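Local atomic coordinates of mannitol dehydrogenase (Pseudomonas fluorescens, PDB entry 1LJ8), a protein that binds NAD and probably catalyses the reversible oxidation of mannitol to fructose, as a member of the long-chain dehydrogenases. Residues 184-189 with 222-227; 28-33 with 61-66; 1-6 with 82-87; 234-239 with 252-257. All coordinates share one frame; numbering follows the deposited sequence.

Interaction 1 of 4, residues 184-189 with 222-227; sequences FTVMSC and VSFPNA
The Phe224 ring meets Val186 obliquely, its CD2 3.9 Å from Val186 CB, and the two side chains run alongside each other in the same direction; the CG2 branch of Val186 lies in the plane of the Phe184 ring, at its edge. Val186 sits on strand 185-188, an outermost strand of the Rossmann-domain sheet, and residues 222-227 run alongside it, the two directions about 30° apart, as the connection from helix 212-221 into strand 227-230. Strand 126-129 pairs with the other edge of the strand. One direct backbone bond joins the two segments, Val186 N to Ser223 O at 3.1 Å and 165°. Nearby, Val222 CG1 covers the buried carbonyl Phe184 O, which has no polar partner. With chi1 at -64°, Thr185 carries CG2 anti to its backbone N and presses it tightly against the Pro225 ring, 3.5 Å from Pro225 CD, while its OG1 bonds to Val271 N. Pro225 CG also reaches Met187 CG, the two side chains crossing at about a right angle. An alanine in place of Pro225 would probably open a gap beside Thr185 CG2 and leave Met187 CG without this neighbour. Towards Ser188 the backbones diverge, and water fills in: one molecule accepts from Ser188 N and donates to Val186 O and Pro225 O, and a second donates to both Ser188 O and Pro225 O, 2.8 Å from each.

Interaction 2 of 4, residues 28-33 with 61-66; sequences GIAHIG and CGVGLR. With NAD (nicotinamide-adenine-dinucleotide), chain B.
The adenosine end of the NAD site is formed where two neighbouring strands run out, and there Ile32 CG2 packs against Leu65 CD1 at 3.9 Å, while the same Leu65 methyl touches NAD C2A on the adenine. Arg66 runs past the ribose O2B and the adenine edge at C8A and N7A; bent at chi3 (69°), it puts NH1 3.2 Å from NAD O2B, which lies at the edge of the guanidinium and near its plane, although the position of NH1 is less certain than the rest. A leucine in its place would probably leave the O2B hydroxyl without this charged donor. Behind the cofactor, strands 27-32 and 59-64 are parallel neighbours, the first two strands of the Rossmann fold, joined through helices 36-40 and 42-50. Their backbones alternate donors, with Cys61 N bonded to Ile29 O and His31 N to Cys61 O; Val63 N to His31 O is weak. Ile32 CG1 lies beside Val63 CB on the sheet face covered by helix 112-119. His31 points to the other face, where Ser128 and Thr130 hold its ring nitrogens. At Gly33 phi is 99°, and a side chain would collide with the carbonyl O of Ile32; its C is 3.4 Å from NAD O3B, and its N bonds to Val63 O at 3.0 Å.

Interaction 3 of 4, residues 1-6 with 82-87; sequences MKLNKQ and LFTLYE
With chi1 at 174° and chi2 at 58°, Leu3 holds its CG anti to the backbone N and turns CD2 against the start of strand 83-87, while Leu82, its CG anti to the carbonyl carbon (chi1 -62°), sends CD1 back over the N-terminal chain. The two leucine side chains cross at about a right angle, with Leu3 CD2 4.2 Å from Leu82 CB. The same methyl lies 3.5 Å from Phe83 CA, and Thr84 OG1 is equally close to it. That hydroxyl finds its polar partner in Asp252 OD2, so the methyl meets an oxygen already engaged. Leu82 CD1, for its part, rests 3.8 Å from Asn4 C and at the same distance from Lys5 CG. The rest of the lysine, bent at chi3, leads away from the contact. Everything between the segments is van der Waals packing; the polar fixing of the arm comes from its surroundings, through the Leu3 backbone to Asp251 and Lys5 N to Asp80 OD2. The arrangement is that of an irregular N-terminal arm laid over the beginning of strand 83-87, in the Rossmann-domain sheet where this strand lies between strands 96-107 and 256-258, with the Phe83 side chain still about 11 Å from NAD.

Interaction 4 of 4, residues 234-239 with 252-257; sequences PMTSTA and DAWPVV
Thr236 closes on Pro255 in the tightly packed part of this contact, its OG1 donating to Pro255 O at 2.6 Å, while the looser end, at Met235 and Trp254, is bridged by water. The contact ties the loop leading into helix 238-248 to the entry of strand 256-258, an outermost strand of the Rossmann-domain sheet. The hydroxyl approaches the carbonyl tilted 29° from its plane. With chi1 at -69°, OG1 stands beside the backbone N of Thr236 and CG2 anti to it, and this methyl packs 3.8 Å from Pro255 CD, the two side chains crossing obliquely. Pro234 CB meets Val257 CG2 at 4.0 Å, and Pro234 CD is 3.4 Å from Val257 O. A water set within this packed part donates to Pro234 O and to Thr236 OG1 and accepts from Val257 N, so the threonine hydroxyl both gives and receives. In contrast, Thr236 CB reaches only CD1 of the Trp254 indole, at 4.1 Å and obliquely; Met235 is exposed and its side chain points away. Here a second water, in the plane of the indole at its edge, accepts from Trp254 NE1 and from Thr236 N. Arg39 makes a cation-pi contact with the indole of Trp254, a side chain about 5 Å from NAD at the nearest atoms; Thr233, just before Pro234, binds the cofactor through its backbone N. Asp252 forms an Asx turn: Trp254 N donates to Asp252 OD1 at 2.9 Å, meeting it from 38° above the carboxylate plane.

All four interactions reach one mixed sheet of the Rossmann domain. Interaction 1 lies at its outermost strand 185-188, interaction 2 joins strands 27-32 and 59-64 in its interior, and interactions 3 and 4 occupy the far end, on neighbouring strands 83-87 and 256-258. The centres of interactions 1 and 3 are about 30 Å apart. Interactions 3 and 4, with centres about 12 Å apart, are linked through the backbones of Thr84 and Val256. Along the chain, interaction 2 is nested within the loop closed by interaction 3; interactions 1 and 4 follow in series. NAD meets residues of interactions 1 and 2 and passes near interaction 4, whereas interaction 3 lies farther out, at the N-terminal arm.

Interaction 1 of 4, residues 184-189 with 222-227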
# COMPACT_ATOMS: atom_id res chain seq x y z
N PHE A 184 -21.11 0.89 9.59
CA PHE A 184 -19.82 1.54 9.86
C PHE A 184 -19.36 2.15 8.51
O PHE A 184 -19.95 1.89 7.47
CB PHE A 184 -18.77 0.52 10.33
CG PHE A 184 -18.82 -0.81 9.59
CD1 PHE A 184 -18.46 -0.91 8.24
CD2 PHE A 184 -19.16 -1.97 10.30
CE1 PHE A 184 -18.43 -2.14 7.60
CE2 PHE A 184 -19.14 -3.21 9.67
CZ PHE A 184 -18.77 -3.29 8.32
N THR A 185 -18.35 3.02 8.54
CA THR A 185 -17.76 3.58 7.33
C THR A 185 -16.66 2.58 6.95
O THR A 185 -16.04 1.95 7.84
CB THR A 185 -17.05 4.94 7.65
OG1 THR A 185 -18.02 5.90 8.07
CG2 THR A 185 -16.29 5.47 6.43
N VAL A 186 -16.43 2.38 5.67
CA VAL A 186 -15.32 1.53 5.21
C VAL A 186 -14.29 2.52 4.65
O VAL A 186 -14.55 3.25 3.68
CB VAL A 186 -15.71 0.53 4.13
CG1 VAL A 186 -14.48 -0.39 3.83
CG2 VAL A 186 -16.82 -0.38 4.66
N MSE A 187 -13.13 2.52 5.30
CA MSE A 187 -12.06 3.49 5.01
C MSE A 187 -10.82 2.86 4.41
O MSE A 187 -9.96 2.37 5.14
CB MSE A 187 -11.74 4.21 6.36
CG MSE A 187 -10.88 5.46 6.21
SE MSE A 187 -10.43 6.27 7.93
CE MSE A 187 -9.09 5.01 8.62
N SER A 188 -10.67 2.94 3.09
CA SER A 188 -9.49 2.34 2.42
C SER A 188 -8.26 3.22 2.63
O SER A 188 -8.32 4.43 2.46
CB SER A 188 -9.72 2.27 0.89
OG SER A 188 -8.52 1.75 0.29
N CYS A 189 -7.15 2.58 2.99
CA CYS A 189 -5.88 3.30 3.14
C CYS A 189 -4.86 2.64 2.21
O CYS A 189 -3.65 2.64 2.48
CB CYS A 189 -5.39 3.23 4.60
SG CYS A 189 -6.52 4.08 5.71
N VAL A 222 -23.72 2.92 3.84
CA VAL A 222 -22.27 2.88 4.08
C VAL A 222 -21.54 3.97 3.24
O VAL A 222 -21.91 4.20 2.08
CB VAL A 222 -21.72 1.47 3.68
CG1 VAL A 222 -20.21 1.39 3.94
CG2 VAL A 222 -22.43 0.38 4.50
N SER A 223 -20.57 4.66 3.83
CA SER A 223 -19.76 5.65 3.10
C SER A 223 -18.35 5.04 2.85
O SER A 223 -17.88 4.15 3.58
CB SER A 223 -19.64 6.95 3.90
OG SER A 223 -19.19 6.67 5.20
N PHE A 224 -17.68 5.56 1.81
CA PHE A 224 -16.41 5.03 1.33
C PHE A 224 -15.53 6.22 0.95
O PHE A 224 -15.33 6.50 -0.22
CB PHE A 224 -16.67 4.19 0.07
CG PHE A 224 -17.64 3.05 0.30
CD1 PHE A 224 -19.01 3.21 0.10
CD2 PHE A 224 -17.15 1.79 0.68
CE1 PHE A 224 -19.92 2.13 0.26
CE2 PHE A 224 -18.05 0.66 0.84
CZ PHE A 224 -19.44 0.86 0.62
N PRO A 225 -15.00 6.92 1.97
CA PRO A 225 -14.16 8.09 1.68
C PRO A 225 -12.90 7.78 0.89
O PRO A 225 -12.25 6.76 1.08
CB PRO A 225 -13.85 8.65 3.09
CG PRO A 225 -13.85 7.38 3.97
CD PRO A 225 -15.09 6.63 3.41
N ASN A 226 -12.57 8.65 -0.08
CA ASN A 226 -11.31 8.47 -0.76
C ASN A 226 -10.28 9.17 0.11
O ASN A 226 -10.63 10.04 0.90
CB ASN A 226 -11.29 9.15 -2.13
CG ASN A 226 -12.25 8.50 -3.09
OD1 ASN A 226 -12.02 7.37 -3.57
ND2 ASN A 226 -13.35 9.19 -3.39
N ALA A 227 -9.02 8.77 -0.05
CA ALA A 227 -7.94 9.41 0.71
C ALA A 227 -6.64 9.35 -0.03
O ALA A 227 -6.42 8.51 -0.88
CB ALA A 227 -7.74 8.69 2.10
O HOH W 1 -12.80 4.10 1.60
O HOH W 2 -10.32 6.27 3.08

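Interaction 2 of 4, residues 28-33 with 61-66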
# COMPACT_ATOMS: atom_id res chain seq x y z
N GLY A 28 -12.95 1.54 18.54
CA GLY A 28 -13.89 2.16 17.63
C GLY A 28 -13.57 1.87 16.18
O GLY A 28 -14.38 2.14 15.28
N ILE A 29 -12.36 1.36 15.93
CA ILE A 29 -11.94 1.03 14.57
C ILE A 29 -11.51 -0.43 14.49
O ILE A 29 -10.81 -0.90 15.40
CB ILE A 29 -10.71 1.90 14.17
CG1 ILE A 29 -11.11 3.39 14.20
CG2 ILE A 29 -10.12 1.46 12.81
CD1 ILE A 29 -9.85 4.33 14.20
N ALA A 30 -11.96 -1.13 13.44
CA ALA A 30 -11.47 -2.49 13.18
C ALA A 30 -10.62 -2.33 11.90
O ALA A 30 -11.14 -1.91 10.84
CB ALA A 30 -12.60 -3.48 12.94
N HIS A 31 -9.34 -2.67 12.01
CA HIS A 31 -8.46 -2.53 10.85
C HIS A 31 -8.06 -3.83 10.21
O HIS A 31 -7.41 -4.67 10.85
CB HIS A 31 -7.15 -1.83 11.20
CG HIS A 31 -6.32 -1.55 9.99
ND1 HIS A 31 -6.64 -0.55 9.11
CD2 HIS A 31 -5.30 -2.26 9.42
CE1 HIS A 31 -5.85 -0.64 8.04
NE2 HIS A 31 -5.03 -1.67 8.21
N ILE A 32 -8.42 -4.00 8.94
CA ILE A 32 -8.07 -5.23 8.25
C ILE A 32 -6.73 -5.08 7.51
O ILE A 32 -6.58 -4.22 6.61
CB ILE A 32 -9.16 -5.65 7.25
CG1 ILE A 32 -10.51 -5.74 8.00
CG2 ILE A 32 -8.77 -7.03 6.61
CD1 ILE A 32 -11.69 -6.12 7.05
N GLY A 33 -5.78 -5.94 7.88
CA GLY A 33 -4.45 -5.90 7.27
C GLY A 33 -3.46 -5.16 8.16
O GLY A 33 -2.95 -4.10 7.78
N CYS A 61 -8.85 -2.35 16.77
CA CYS A 61 -8.80 -3.81 16.90
C CYS A 61 -8.27 -4.29 15.54
O CYS A 61 -8.94 -4.12 14.49
CB CYS A 61 -10.21 -4.42 17.15
SG CYS A 61 -10.05 -6.25 17.39
N GLY A 62 -7.05 -4.84 15.52
CA GLY A 62 -6.52 -5.36 14.26
C GLY A 62 -7.31 -6.59 13.81
O GLY A 62 -7.96 -7.25 14.66
N VAL A 63 -7.25 -6.90 12.52
CA VAL A 63 -7.96 -8.05 11.94
C VAL A 63 -7.02 -8.67 10.90
O VAL A 63 -6.56 -7.97 9.98
CB VAL A 63 -9.25 -7.59 11.22
CG1 VAL A 63 -9.86 -8.79 10.42
CG2 VAL A 63 -10.26 -7.09 12.23
N GLY A 64 -6.74 -9.96 11.07
CA GLY A 64 -5.88 -10.65 10.13
C GLY A 64 -6.66 -11.77 9.44
O GLY A 64 -7.22 -12.67 10.12
N LEU A 65 -6.71 -11.73 8.11
CA LEU A 65 -7.44 -12.76 7.33
C LEU A 65 -6.53 -13.84 6.75
O LEU A 65 -7.03 -14.84 6.17
CB LEU A 65 -8.18 -12.10 6.15
CG LEU A 65 -9.12 -10.95 6.49
CD1 LEU A 65 -9.94 -10.51 5.25
CD2 LEU A 65 -10.06 -11.43 7.64
N ARG A 66 -5.23 -13.66 6.88
CA ARG A 66 -4.26 -14.58 6.25
C ARG A 66 -3.37 -15.31 7.24
O ARG A 66 -3.13 -14.82 8.33
CB ARG A 66 -3.37 -13.79 5.27
CG ARG A 66 -4.22 -13.13 4.17
CD ARG A 66 -3.40 -12.22 3.24
NE ARG A 66 -2.44 -12.89 2.35
CZ ARG A 66 -1.11 -12.86 2.49
NH1 ARG A 66 -0.51 -12.22 3.51
NH2 ARG A 66 -0.36 -13.44 1.56
PA NAD B . 2.72 -5.46 4.82
O1A NAD B . 3.26 -6.48 3.96
O2A NAD B . 3.38 -5.03 6.08
O5B NAD B . 1.23 -5.83 5.25
C5B NAD B . 0.24 -6.15 4.22
C4B NAD B . -0.95 -6.57 5.11
O4B NAD B . -2.08 -6.88 4.18
C3B NAD B . -0.79 -7.93 5.88
O3B NAD B . -1.50 -7.77 7.12
C2B NAD B . -1.42 -8.95 4.93
O2B NAD B . -1.84 -10.14 5.59
C1B NAD B . -2.62 -8.17 4.44
N9A NAD B . -3.20 -8.64 3.22
C8A NAD B . -2.63 -8.97 2.00
N7A NAD B . -3.52 -9.32 1.11
C5A NAD B . -4.73 -9.21 1.78
C6A NAD B . -6.03 -9.45 1.30
N6A NAD B . -6.35 -9.82 0.06
N1A NAD B . -7.08 -9.28 2.19
C2A NAD B . -6.86 -8.88 3.51
N3A NAD B . -5.59 -8.62 3.99
C4A NAD B . -4.55 -8.81 3.07
O3 NAD B . 2.50 -4.19 3.88
PN NAD B . 2.44 -2.62 4.21
O1N NAD B . 3.78 -2.05 4.03
O2N NAD B . 1.80 -2.48 5.52
O5D NAD B . 1.56 -2.06 3.03
C5D NAD B . 0.20 -2.45 2.99
C4D NAD B . -0.46 -1.52 2.07
O4D NAD B . -0.58 -0.17 2.59
C3D NAD B . 0.12 -1.36 0.62
O3D NAD B . -0.20 -2.46 -0.22
C2D NAD B . -0.40 -0.00 0.19
O2D NAD B . -1.67 -0.11 -0.44
C1D NAD B . -0.45 0.80 1.51
N1N NAD B . 0.70 1.69 1.74
C2N NAD B . 1.99 1.27 2.11
C3N NAD B . 2.98 2.22 2.19
C7N NAD B . 4.40 1.76 2.57
O7N NAD B . 5.31 2.60 2.43
N7N NAD B . 4.65 0.53 2.94
C4N NAD B . 2.71 3.63 1.87
C5N NAD B . 1.37 4.01 1.53
C6N NAD B . 0.33 3.04 1.45

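Interaction 3 of 4, residues 1-6 with 82-87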
# COMPACT_ATOMS: atom_id res chain seq x y z
N MSE A 1 15.97 -3.98 26.82
CA MSE A 1 14.68 -4.12 27.57
C MSE A 1 13.50 -4.51 26.67
O MSE A 1 13.18 -3.78 25.72
CB MSE A 1 14.31 -2.83 28.28
CG MSE A 1 13.07 -2.96 29.16
SE MSE A 1 13.45 -4.07 30.82
CE MSE A 1 14.71 -2.82 31.63
N LYS A 2 12.81 -5.61 27.00
CA LYS A 2 11.65 -6.07 26.21
C LYS A 2 10.48 -5.08 26.31
O LYS A 2 10.12 -4.64 27.41
CB LYS A 2 11.18 -7.46 26.69
CG LYS A 2 9.83 -7.95 26.09
CD LYS A 2 9.89 -8.14 24.56
CE LYS A 2 8.68 -8.92 24.02
NZ LYS A 2 8.75 -9.08 22.51
N LEU A 3 9.94 -4.69 25.16
CA LEU A 3 8.79 -3.80 25.17
C LEU A 3 7.53 -4.54 25.60
O LEU A 3 7.12 -5.54 24.98
CB LEU A 3 8.56 -3.18 23.76
CG LEU A 3 7.26 -2.34 23.70
CD1 LEU A 3 7.27 -1.19 24.75
CD2 LEU A 3 7.10 -1.74 22.24
N ASN A 4 6.93 -4.06 26.70
CA ASN A 4 5.66 -4.55 27.18
C ASN A 4 5.11 -3.58 28.24
O ASN A 4 5.77 -2.59 28.61
CB ASN A 4 5.74 -6.00 27.70
CG ASN A 4 6.68 -6.16 28.87
OD1 ASN A 4 6.82 -5.29 29.71
ND2 ASN A 4 7.35 -7.31 28.91
N LYS A 5 3.91 -3.81 28.70
CA LYS A 5 3.37 -2.86 29.68
C LYS A 5 4.15 -2.84 30.96
O LYS A 5 4.30 -1.79 31.60
CB LYS A 5 1.91 -3.17 29.96
CG LYS A 5 1.02 -2.68 28.81
CD LYS A 5 -0.41 -3.16 29.01
CE LYS A 5 -1.07 -2.38 30.13
NZ LYS A 5 -2.47 -2.89 30.36
N GLN A 6 4.66 -4.01 31.34
CA GLN A 6 5.43 -4.11 32.57
C GLN A 6 6.68 -3.25 32.54
O GLN A 6 7.03 -2.64 33.55
CB GLN A 6 5.81 -5.57 32.84
CG GLN A 6 6.14 -5.87 34.29
CD GLN A 6 4.99 -5.55 35.27
OE1 GLN A 6 3.79 -5.72 34.96
NE2 GLN A 6 5.36 -5.06 36.47
N LEU A 82 1.57 -3.24 22.39
CA LEU A 82 2.39 -2.03 22.22
C LEU A 82 3.47 -2.32 21.12
O LEU A 82 3.87 -3.46 20.94
CB LEU A 82 3.14 -1.69 23.54
CG LEU A 82 2.27 -1.36 24.76
CD1 LEU A 82 3.14 -1.22 26.02
CD2 LEU A 82 1.49 -0.09 24.50
N PHE A 83 3.93 -1.30 20.39
CA PHE A 83 5.00 -1.50 19.42
C PHE A 83 5.70 -0.16 19.29
O PHE A 83 5.10 0.88 19.60
CB PHE A 83 4.48 -1.99 18.05
CG PHE A 83 3.51 -1.06 17.36
CD1 PHE A 83 4.00 -0.08 16.48
CD2 PHE A 83 2.15 -1.14 17.63
CE1 PHE A 83 3.11 0.83 15.86
CE2 PHE A 83 1.24 -0.24 17.02
CZ PHE A 83 1.72 0.76 16.13
N THR A 84 6.94 -0.20 18.83
CA THR A 84 7.73 1.01 18.69
C THR A 84 7.64 1.55 17.26
O THR A 84 7.80 0.79 16.28
CB THR A 84 9.25 0.72 18.95
OG1 THR A 84 9.40 -0.05 20.17
CG2 THR A 84 10.03 2.02 19.11
N LEU A 85 7.42 2.85 17.17
CA LEU A 85 7.45 3.55 15.89
C LEU A 85 8.86 4.16 15.88
O LEU A 85 9.20 4.98 16.75
CB LEU A 85 6.38 4.62 15.84
CG LEU A 85 6.40 5.29 14.44
CD1 LEU A 85 5.00 5.46 13.91
CD2 LEU A 85 7.08 6.61 14.59
N TYR A 86 9.69 3.77 14.92
CA TYR A 86 11.09 4.21 14.87
C TYR A 86 11.28 4.99 13.58
O TYR A 86 11.42 4.39 12.50
CB TYR A 86 11.94 2.94 14.90
CG TYR A 86 13.46 3.10 14.96
CD1 TYR A 86 14.05 4.29 15.38
CD2 TYR A 86 14.30 2.03 14.64
CE1 TYR A 86 15.49 4.41 15.49
CE2 TYR A 86 15.71 2.14 14.75
CZ TYR A 86 16.27 3.33 15.18
OH TYR A 86 17.65 3.42 15.33
N GLU A 87 11.31 6.32 13.70
CA GLU A 87 11.47 7.19 12.53
C GLU A 87 12.93 7.25 12.13
O GLU A 87 13.80 7.38 12.98
CB GLU A 87 10.95 8.62 12.83
CG GLU A 87 9.42 8.70 13.09
CD GLU A 87 8.95 10.10 13.42
OE1 GLU A 87 9.83 10.93 13.79
OE2 GLU A 87 7.72 10.37 13.35

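Interaction 4 of 4, residues 234-239 with 252-257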
# COMPACT_ATOMS: atom_id res chain seq x y z
N PRO A 234 9.23 0.96 5.29
CA PRO A 234 9.94 -0.26 4.88
C PRO A 234 9.45 -1.50 5.69
O PRO A 234 8.72 -1.35 6.69
CB PRO A 234 11.40 0.04 5.28
CG PRO A 234 11.48 1.59 5.23
CD PRO A 234 10.15 2.02 5.79
N MSE A 235 9.91 -2.67 5.27
CA MSE A 235 9.66 -3.92 6.00
C MSE A 235 10.60 -3.90 7.20
O MSE A 235 11.71 -3.34 7.12
CB MSE A 235 9.97 -5.16 5.14
CG MSE A 235 9.24 -5.16 3.82
SE MSE A 235 9.65 -6.84 2.90
CE MSE A 235 11.54 -6.49 2.50
N THR A 236 10.16 -4.46 8.32
CA THR A 236 11.02 -4.49 9.48
C THR A 236 11.92 -5.72 9.32
O THR A 236 11.57 -6.82 9.65
CB THR A 236 10.20 -4.59 10.77
OG1 THR A 236 9.51 -3.33 10.95
CG2 THR A 236 11.13 -4.86 12.00
N SER A 237 13.10 -5.49 8.78
CA SER A 237 14.07 -6.59 8.61
C SER A 237 14.79 -6.77 9.97
O SER A 237 14.65 -5.98 10.92
CB SER A 237 15.07 -6.15 7.55
OG SER A 237 15.74 -5.02 8.07
N THR A 238 15.59 -7.83 10.07
CA THR A 238 16.32 -8.02 11.30
C THR A 238 17.23 -6.84 11.58
O THR A 238 17.38 -6.42 12.72
CB THR A 238 17.16 -9.31 11.21
OG1 THR A 238 16.26 -10.40 11.09
CG2 THR A 238 18.02 -9.49 12.44
N ALA A 239 17.87 -6.31 10.55
CA ALA A 239 18.77 -5.19 10.77
C ALA A 239 18.01 -3.99 11.35
O ALA A 239 18.51 -3.31 12.25
CB ALA A 239 19.44 -4.79 9.45
N ASP A 252 12.23 -5.02 20.69
CA ASP A 252 10.86 -5.04 20.17
C ASP A 252 10.82 -6.18 19.13
O ASP A 252 11.62 -6.20 18.20
CB ASP A 252 10.57 -3.67 19.53
CG ASP A 252 9.11 -3.51 19.11
OD1 ASP A 252 8.44 -4.52 18.83
OD2 ASP A 252 8.65 -2.35 19.06
N ALA A 253 9.89 -7.13 19.27
CA ALA A 253 9.84 -8.24 18.33
C ALA A 253 9.42 -7.73 16.95
O ALA A 253 9.71 -8.38 15.95
CB ALA A 253 8.83 -9.32 18.80
N TRP A 254 8.71 -6.61 16.91
CA TRP A 254 8.22 -6.13 15.59
C TRP A 254 7.92 -4.64 15.60
O TRP A 254 6.77 -4.19 15.61
CB TRP A 254 6.94 -6.92 15.19
CG TRP A 254 6.45 -6.72 13.74
CD1 TRP A 254 7.22 -6.63 12.61
CD2 TRP A 254 5.10 -6.55 13.33
NE1 TRP A 254 6.40 -6.40 11.51
CE2 TRP A 254 5.10 -6.35 11.94
CE3 TRP A 254 3.87 -6.53 14.02
CZ2 TRP A 254 3.91 -6.13 11.21
CZ3 TRP A 254 2.70 -6.30 13.31
CH2 TRP A 254 2.73 -6.10 11.92
N PRO A 255 8.98 -3.85 15.63
CA PRO A 255 8.74 -2.41 15.62
C PRO A 255 8.34 -2.01 14.18
O PRO A 255 8.43 -2.84 13.27
CB PRO A 255 10.11 -1.82 15.98
CG PRO A 255 11.11 -2.83 15.38
CD PRO A 255 10.42 -4.19 15.68
N VAL A 256 7.87 -0.79 13.98
CA VAL A 256 7.57 -0.33 12.61
C VAL A 256 8.58 0.80 12.34
O VAL A 256 8.83 1.63 13.22
CB VAL A 256 6.12 0.19 12.42
CG1 VAL A 256 5.83 1.46 13.29
CG2 VAL A 256 5.90 0.53 10.90
N VAL A 257 9.22 0.76 11.18
CA VAL A 257 10.19 1.82 10.83
C VAL A 257 9.55 2.65 9.71
O VAL A 257 8.81 2.11 8.87
CB VAL A 257 11.56 1.23 10.34
CG1 VAL A 257 12.30 0.59 11.53
CG2 VAL A 257 11.36 0.22 9.24
O HOH W 3 8.28 -1.50 9.39
O HOH W 4 7.64 -5.72 8.61